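Local coordinates for protein DJ-1 homolog D (Arabidopsis thaliana, PDB 4OGG) that belongs to the DJ-1/PfpI family and carries two tandem DJ-1-like units in one chain, each built round a mainly parallel beta-sheet with flanking helices, at residues K105-R109 and S110-I114; A95-A98 and S99-E102; F22-L25 and Q26-I30. All coordinates share one frame; numbering follows the deposited sequence.

Interaction 1: K105-R109 and S110-I114; sequences KEFSR and SGKPI
The hydroxyl of S110 works in two directions at the end of a helix: it donates back to F107 O and accepts from the backbone ahead. S110 OG to F107 O is a short bond of 2.6 Å, the donor tilted 21° from the carbonyl plane, while K112 N reaches S110 OG at 3.2 Å, which is the geometry of an ST turn. Both bonds depend on chi1 of 71°, which sets OG between the backbone N and the carbonyl carbon. The backbone N of S110 gives weak bonds to E106 O and F107 O, whereas G111 N to S108 O is firmer at 3.2 Å, although its donor stands well above the carbonyl plane. G111, at a phi of 86°, then leaves helical geometry and turns the chain round.

That turn brings the following residues onto the F107 ring. K112 crosses it at about a right angle, with CB 3.4 Å from F107 CE2 and its extended chain carrying CD on to CZ, 3.6 Å from that atom. At the ring edge and in its plane lies P113 O, 3.2 Å from F107 CE2. I114 slides past in the opposite sense, CG1 lying 3.6 Å from F107 CD2, and its CD1 continues to S108.

K112 NZ is satisfied by Y80 O, and F107 also touches L77. The segment leads from helix 98-110 into strand 114-116; backbone hydrogen bonds join P113 to L83 of strand 82-85 and I114 to I168 of strand 167-170, while P113 packs on F183 and A186 of helix 176-186.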
loop_
_atom_site.group_PDB
_atom_site.type_symbol
_atom_site.label_atom_id
_atom_site.label_comp_id
_atom_site.label_asym_id
_atom_site.label_seq_id
_atom_site.Cartn_x
_atom_site.Cartn_y
_atom_site.Cartn_z
ATOM N N LYS C 105 -32.643 18.248 -3.969
ATOM C CA LYS C 105 -34.047 18.562 -3.737
ATOM C C LYS C 105 -34.634 19.261 -4.956
ATOM O O LYS C 105 -35.729 18.929 -5.407
ATOM C CB LYS C 105 -34.195 19.456 -2.505
ATOM C CG LYS C 105 -33.848 18.769 -1.197
ATOM C CD LYS C 105 -33.882 19.759 -0.045
ATOM C CE LYS C 105 -33.514 19.105 1.277
ATOM N NZ LYS C 105 -33.532 20.089 2.398
ATOM N N GLU C 106 -33.895 20.225 -5.496
ATOM C CA GLU C 106 -34.361 20.967 -6.659
ATOM C C GLU C 106 -34.570 20.032 -7.845
ATOM O O GLU C 106 -35.556 20.150 -8.578
ATOM C CB GLU C 106 -33.353 22.061 -7.023
ATOM C CG GLU C 106 -33.824 22.996 -8.129
ATOM C CD GLU C 106 -35.100 23.728 -7.762
ATOM O OE1 GLU C 106 -35.105 24.437 -6.733
ATOM O OE2 GLU C 106 -36.101 23.593 -8.501
ATOM N N PHE C 107 -33.648 19.094 -8.027
ATOM C CA PHE C 107 -33.744 18.155 -9.134
ATOM C C PHE C 107 -34.894 17.167 -8.939
ATOM O O PHE C 107 -35.632 16.860 -9.877
ATOM C CB PHE C 107 -32.431 17.387 -9.290
ATOM C CG PHE C 107 -32.127 17.012 -10.704
ATOM C CD1 PHE C 107 -31.645 17.964 -11.596
ATOM C CD2 PHE C 107 -32.363 15.722 -11.162
ATOM C CE1 PHE C 107 -31.404 17.636 -12.926
ATOM C CE2 PHE C 107 -32.126 15.385 -12.489
ATOM C CZ PHE C 107 -31.646 16.345 -13.373
ATOM N N SER C 108 -35.042 16.668 -7.718
ATOM C CA SER C 108 -36.108 15.722 -7.412
ATOM C C SER C 108 -37.465 16.401 -7.608
ATOM O O SER C 108 -38.426 15.788 -8.074
ATOM C CB SER C 108 -35.971 15.235 -5.965
ATOM O OG SER C 108 -36.996 14.314 -5.632
ATOM N N ARG C 109 -37.521 17.680 -7.258
ATOM C CA ARG C 109 -38.737 18.476 -7.373
ATOM C C ARG C 109 -39.194 18.619 -8.826
ATOM O O ARG C 109 -40.388 18.733 -9.100
ATOM C CB ARG C 109 -38.494 19.871 -6.786
ATOM C CG ARG C 109 -39.746 20.593 -6.325
ATOM C CD ARG C 109 -39.997 20.337 -4.848
ATOM N NE ARG C 109 -38.955 20.937 -4.019
ATOM C CZ ARG C 109 -38.908 20.849 -2.693
ATOM N NH1 ARG C 109 -39.848 20.180 -2.035
ATOM N NH2 ARG C 109 -37.926 21.438 -2.023
ATOM N N SER C 110 -38.241 18.613 -9.755
ATOM C CA SER C 110 -38.557 18.769 -11.173
ATOM C C SER C 110 -39.110 17.503 -11.823
ATOM O O SER C 110 -39.711 17.563 -12.895
ATOM C CB SER C 110 -37.312 19.217 -11.940
ATOM O OG SER C 110 -36.365 18.163 -12.029
ATOM N N GLY C 111 -38.903 16.359 -11.179
ATOM C CA GLY C 111 -39.389 15.112 -11.740
ATOM C C GLY C 111 -38.408 14.513 -12.729
ATOM O O GLY C 111 -38.685 13.482 -13.346
ATOM N N LYS C 112 -37.256 15.160 -12.888
ATOM C CA LYS C 112 -36.236 14.662 -13.798
ATOM C C LYS C 112 -35.628 13.389 -13.217
ATOM O O LYS C 112 -35.574 13.212 -12.001
ATOM C CB LYS C 112 -35.150 15.719 -14.011
ATOM C CG LYS C 112 -35.628 16.952 -14.756
ATOM C CD LYS C 112 -34.521 17.985 -14.876
ATOM C CE LYS C 112 -34.997 19.213 -15.628
ATOM N NZ LYS C 112 -33.940 20.262 -15.698
ATOM N N PRO C 113 -35.168 12.479 -14.086
ATOM C CA PRO C 113 -34.572 11.222 -13.630
ATOM C C PRO C 113 -33.349 11.380 -12.731
ATOM O O PRO C 113 -32.468 12.203 -12.992
ATOM C CB PRO C 113 -34.221 10.512 -14.938
ATOM C CG PRO C 113 -35.239 11.044 -15.897
ATOM C CD PRO C 113 -35.261 12.509 -15.555
ATOM N N ILE C 114 -33.319 10.584 -11.668
ATOM C CA ILE C 114 -32.200 10.562 -10.735
ATOM C C ILE C 114 -31.788 9.106 -10.589
ATOM O O ILE C 114 -32.608 8.265 -10.226
ATOM C CB ILE C 114 -32.596 11.091 -9.338
ATOM C CG1 ILE C 114 -32.776 12.609 -9.386
ATOM C CG2 ILE C 114 -31.525 10.715 -8.311
ATOM C CD1 ILE C 114 -33.176 13.214 -8.055
#

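Interaction 2: A95-A98 and S99-E102; sequences ALTA and SVVE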
loop_
_atom_site.group_PDB
_atom_site.type_symbol
_atom_site.label_atom_id
_atom_site.label_comp_id
_atom_site.label_asym_id
_atom_site.label_seq_id
_atom_site.Cartn_x
_atom_site.Cartn_y
_atom_site.Cartn_z
ATOM N N ALA C 95 -23.851 14.469 1.843
ATOM C CA ALA C 95 -25.194 14.529 2.416
ATOM C C ALA C 95 -25.319 15.598 3.497
ATOM O O ALA C 95 -26.426 16.029 3.823
ATOM C CB ALA C 95 -25.578 13.162 2.992
ATOM N N LEU C 96 -24.183 16.012 4.054
ATOM C CA LEU C 96 -24.161 17.032 5.098
ATOM C C LEU C 96 -23.761 18.395 4.545
ATOM O O LEU C 96 -23.550 19.345 5.299
ATOM C CB LEU C 96 -23.197 16.629 6.219
ATOM C CG LEU C 96 -23.782 15.848 7.399
ATOM C CD1 LEU C 96 -24.761 16.741 8.152
ATOM C CD2 LEU C 96 -24.475 14.586 6.915
ATOM N N THR C 97 -23.658 18.485 3.225
ATOM C CA THR C 97 -23.294 19.734 2.569
ATOM C C THR C 97 -24.580 20.406 2.085
ATOM O O THR C 97 -25.268 19.894 1.201
ATOM C CB THR C 97 -22.350 19.472 1.378
ATOM O OG1 THR C 97 -21.185 18.770 1.836
ATOM C CG2 THR C 97 -21.922 20.782 0.735
ATOM N N ALA C 98 -24.903 21.548 2.686
ATOM C CA ALA C 98 -26.118 22.296 2.361
ATOM C C ALA C 98 -26.406 22.460 0.871
ATOM O O ALA C 98 -27.508 22.162 0.408
ATOM C CB ALA C 98 -26.067 23.672 3.027
ATOM N N SER C 99 -25.421 22.946 0.126
ATOM C CA SER C 99 -25.578 23.169 -1.308
ATOM C C SER C 99 -25.899 21.890 -2.076
ATOM O O SER C 99 -26.572 21.930 -3.109
ATOM C CB SER C 99 -24.309 23.801 -1.878
ATOM O OG SER C 99 -23.179 22.977 -1.640
ATOM N N VAL C 100 -25.414 20.757 -1.573
ATOM C CA VAL C 100 -25.667 19.477 -2.224
ATOM C C VAL C 100 -27.108 19.020 -2.008
ATOM O O VAL C 100 -27.789 18.639 -2.960
ATOM C CB VAL C 100 -24.696 18.391 -1.711
ATOM C CG1 VAL C 100 -25.111 17.019 -2.244
ATOM C CG2 VAL C 100 -23.278 18.715 -2.160
ATOM N N VAL C 101 -27.579 19.053 -0.763
ATOM C CA VAL C 101 -28.951 18.644 -0.487
ATOM C C VAL C 101 -29.901 19.552 -1.264
ATOM O O VAL C 101 -30.929 19.106 -1.769
ATOM C CB VAL C 101 -29.286 18.721 1.025
ATOM C CG1 VAL C 101 -28.381 17.778 1.806
ATOM C CG2 VAL C 101 -29.122 20.133 1.527
ATOM N N GLU C 102 -29.542 20.829 -1.361
ATOM C CA GLU C 102 -30.349 21.803 -2.086
ATOM C C GLU C 102 -30.460 21.396 -3.549
ATOM O O GLU C 102 -31.547 21.401 -4.126
ATOM C CB GLU C 102 -29.709 23.187 -2.009
ATOM C CG GLU C 102 -30.422 24.235 -2.838
ATOM C CD GLU C 102 -29.480 25.310 -3.340
ATOM O OE1 GLU C 102 -28.722 25.867 -2.520
ATOM O OE2 GLU C 102 -29.498 25.599 -4.554
#
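T97 lays its CB and CG2 against V100, the two side chains crossing obliquely with T97 CB 3.7 Å from V100 CG2. The same T97 methyl, CG2, lies 3.5 Å from S99 OG, so it touches the side chains of both S99 and V100. Its torsion explains this: with chi1 at -57°, CG2 is anti to the backbone N while OG1 sits beside that N and bonds back to Y93 O. Although T97 stands at the N-cap position, its side chain makes no capping bond.

The carbonyl of T97 opens the helical bonding. V101 N reaches T97 O at 3.1 Å with an N-H...O angle of 164°, the donor lying nearly along the C=O axis. V100 N also approaches T97 O, at 2.9 Å, but this bond is weak. One residue on, E102 N donates to A98 O, whose modelled position is less certain. V101 turns CG1 back to A95 O, 3.3 Å away, so that the valine touches the residues leading into the helix.

A95 and V100 also rest on I123 of helix 121-126, and V100 touches P37 and F72. A95 and L96 pack on L336 and A333 of the second subunit, which places this helix start beside a subunit interface. The geometry is that of a helix N-terminus: an extended N-cap residue (psi 113°), followed by i to i+4 bonding that opens helix 98-110.

Interaction 3: F22-L25 and Q26-I30; sequences FQAL and QAFGI
L25 and Q26, with A24 beside them, carry this contact, which is a Schellman motif closing helix 15-27. L25 O is its pivot: I30 N binds it at 3.0 Å with an N-H...O angle of 151°, and F28 N adds a weak bond to the same oxygen. Inside that closure G29 N reaches Q26 O at 2.9 Å. G29 is the C-prime residue, its phi of 91° reversing the chain so that I30 comes back over L25. The two side chains then cross at a slant, L25 CD2 meeting I30 CD1 at 3.8 Å, an apolar contact that accompanies the polar closure.

Q26 folds back along the preceding turn. Its chi1 of -78° sets CG anti to the carbonyl carbon and 3.2 Å from F22 O; the chain then runs on extended. Beyond it the end of the side chain reaches over one face of the F22 ring; the ring meets F66 edge-to-face as well.

The helical bonding runs through A27 N, which reaches Q23 O at 2.9 Å. Q23 hydrogen-bonds through its amide to H369 and to W366 O, in the second half of the chain. Around the motif, A24 and F28 touch I180 of helix 176-186, whereas S217 and L221 of helix 208-221 and M377 of helix 369-380 bring in the other half, so this helix end is buried between the two DJ-1-like units. A24 CB also touches F28 CE2, and A24 O, which accepts a weak bond from F28 N, sits 3.1 Å above the plane of the F28 ring, over its centre.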
loop_
_atom_site.group_PDB
_atom_site.type_symbol
_atom_site.label_atom_id
_atom_site.label_comp_id
_atom_site.label_asym_id
_atom_site.label_seq_id
_atom_site.Cartn_x
_atom_site.Cartn_y
_atom_site.Cartn_z
ATOM N N PHE C 22 -20.085 7.708 -16.280
ATOM C CA PHE C 22 -19.492 8.868 -16.951
ATOM C C PHE C 22 -19.136 8.554 -18.400
ATOM O O PHE C 22 -19.464 9.317 -19.312
ATOM C CB PHE C 22 -18.225 9.330 -16.213
ATOM C CG PHE C 22 -17.536 10.512 -16.855
ATOM C CD1 PHE C 22 -18.198 11.732 -16.996
ATOM C CD2 PHE C 22 -16.225 10.404 -17.313
ATOM C CE1 PHE C 22 -17.564 12.828 -17.584
ATOM C CE2 PHE C 22 -15.580 11.497 -17.904
ATOM C CZ PHE C 22 -16.253 12.709 -18.039
ATOM N N GLN C 23 -18.465 7.431 -18.619
ATOM C CA GLN C 23 -18.059 7.068 -19.970
ATOM C C GLN C 23 -19.128 6.333 -20.771
ATOM O O GLN C 23 -19.235 6.520 -21.983
ATOM C CB GLN C 23 -16.768 6.250 -19.916
ATOM C CG GLN C 23 -15.657 6.982 -19.183
ATOM C CD GLN C 23 -14.322 6.293 -19.307
ATOM O OE1 GLN C 23 -14.165 5.141 -18.899
ATOM N NE2 GLN C 23 -13.346 6.995 -19.873
ATOM N N ALA C 24 -19.923 5.506 -20.104
ATOM C CA ALA C 24 -20.975 4.774 -20.797
ATOM C C ALA C 24 -21.994 5.758 -21.361
ATOM O O ALA C 24 -22.345 5.694 -22.538
ATOM C CB ALA C 24 -21.662 3.803 -19.845
ATOM N N LEU C 25 -22.468 6.670 -20.518
ATOM C CA LEU C 25 -23.454 7.645 -20.960
ATOM C C LEU C 25 -22.923 8.471 -22.123
ATOM O O LEU C 25 -23.648 8.741 -23.083
ATOM C CB LEU C 25 -23.862 8.550 -19.796
ATOM C CG LEU C 25 -24.581 7.827 -18.651
ATOM C CD1 LEU C 25 -24.924 8.836 -17.573
ATOM C CD2 LEU C 25 -25.851 7.139 -19.154
ATOM N N GLN C 26 -21.658 8.869 -22.045
ATOM C CA GLN C 26 -21.058 9.636 -23.127
ATOM C C GLN C 26 -21.021 8.786 -24.395
ATOM O O GLN C 26 -21.313 9.272 -25.487
ATOM C CB GLN C 26 -19.644 10.079 -22.748
ATOM C CG GLN C 26 -19.623 11.267 -21.807
ATOM C CD GLN C 26 -18.223 11.744 -21.508
ATOM O OE1 GLN C 26 -17.515 11.159 -20.690
ATOM N NE2 GLN C 26 -17.808 12.806 -22.180
ATOM N N ALA C 27 -20.674 7.512 -24.249
ATOM C CA ALA C 27 -20.610 6.625 -25.404
ATOM C C ALA C 27 -21.969 6.534 -26.085
ATOM O O ALA C 27 -22.052 6.316 -27.296
ATOM C CB ALA C 27 -20.147 5.237 -24.980
ATOM N N PHE C 28 -23.031 6.715 -25.304
ATOM C CA PHE C 28 -24.388 6.633 -25.829
ATOM C C PHE C 28 -24.913 7.949 -26.385
ATOM O O PHE C 28 -26.094 8.057 -26.721
ATOM C CB PHE C 28 -25.345 6.122 -24.752
ATOM C CG PHE C 28 -24.931 4.814 -24.142
ATOM C CD1 PHE C 28 -24.083 3.943 -24.821
ATOM C CD2 PHE C 28 -25.411 4.440 -22.891
ATOM C CE1 PHE C 28 -23.719 2.718 -24.263
ATOM C CE2 PHE C 28 -25.053 3.217 -22.327
ATOM C CZ PHE C 28 -24.205 2.355 -23.016
ATOM N N GLY C 29 -24.041 8.947 -26.468
ATOM C CA GLY C 29 -24.438 10.232 -27.013
ATOM C C GLY C 29 -24.963 11.246 -26.017
ATOM O O GLY C 29 -25.609 12.217 -26.402
ATOM N N ILE C 30 -24.689 11.031 -24.737
ATOM C CA ILE C 30 -25.150 11.950 -23.704
ATOM C C ILE C 30 -23.999 12.828 -23.237
ATOM O O ILE C 30 -22.894 12.337 -23.022
ATOM C CB ILE C 30 -25.694 11.181 -22.474
ATOM C CG1 ILE C 30 -26.873 10.297 -22.886
ATOM C CG2 ILE C 30 -26.123 12.161 -21.387
ATOM C CD1 ILE C 30 -27.347 9.355 -21.794
#

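Overall arrangement
All three contacts belong to the first DJ-1/PfpI unit and come along the chain in the order 3, 2, 1. Interactions 2 and 1 lie at the start and the end of helix 98-110, their centres 15 Å apart, and together delimit that helix on the outer side of the unit. Interaction 3 ends helix 15-27 before strand 30-35, with its centre 21 Å from that of interaction 1 and 26 Å from that of interaction 2; it touches neither, and the nearest atoms to interaction 2 are about 17 Å away. Interactions 1 and 3 each lead from a helix into a strand of the same six-stranded sheet, interaction 3 at the junction between units.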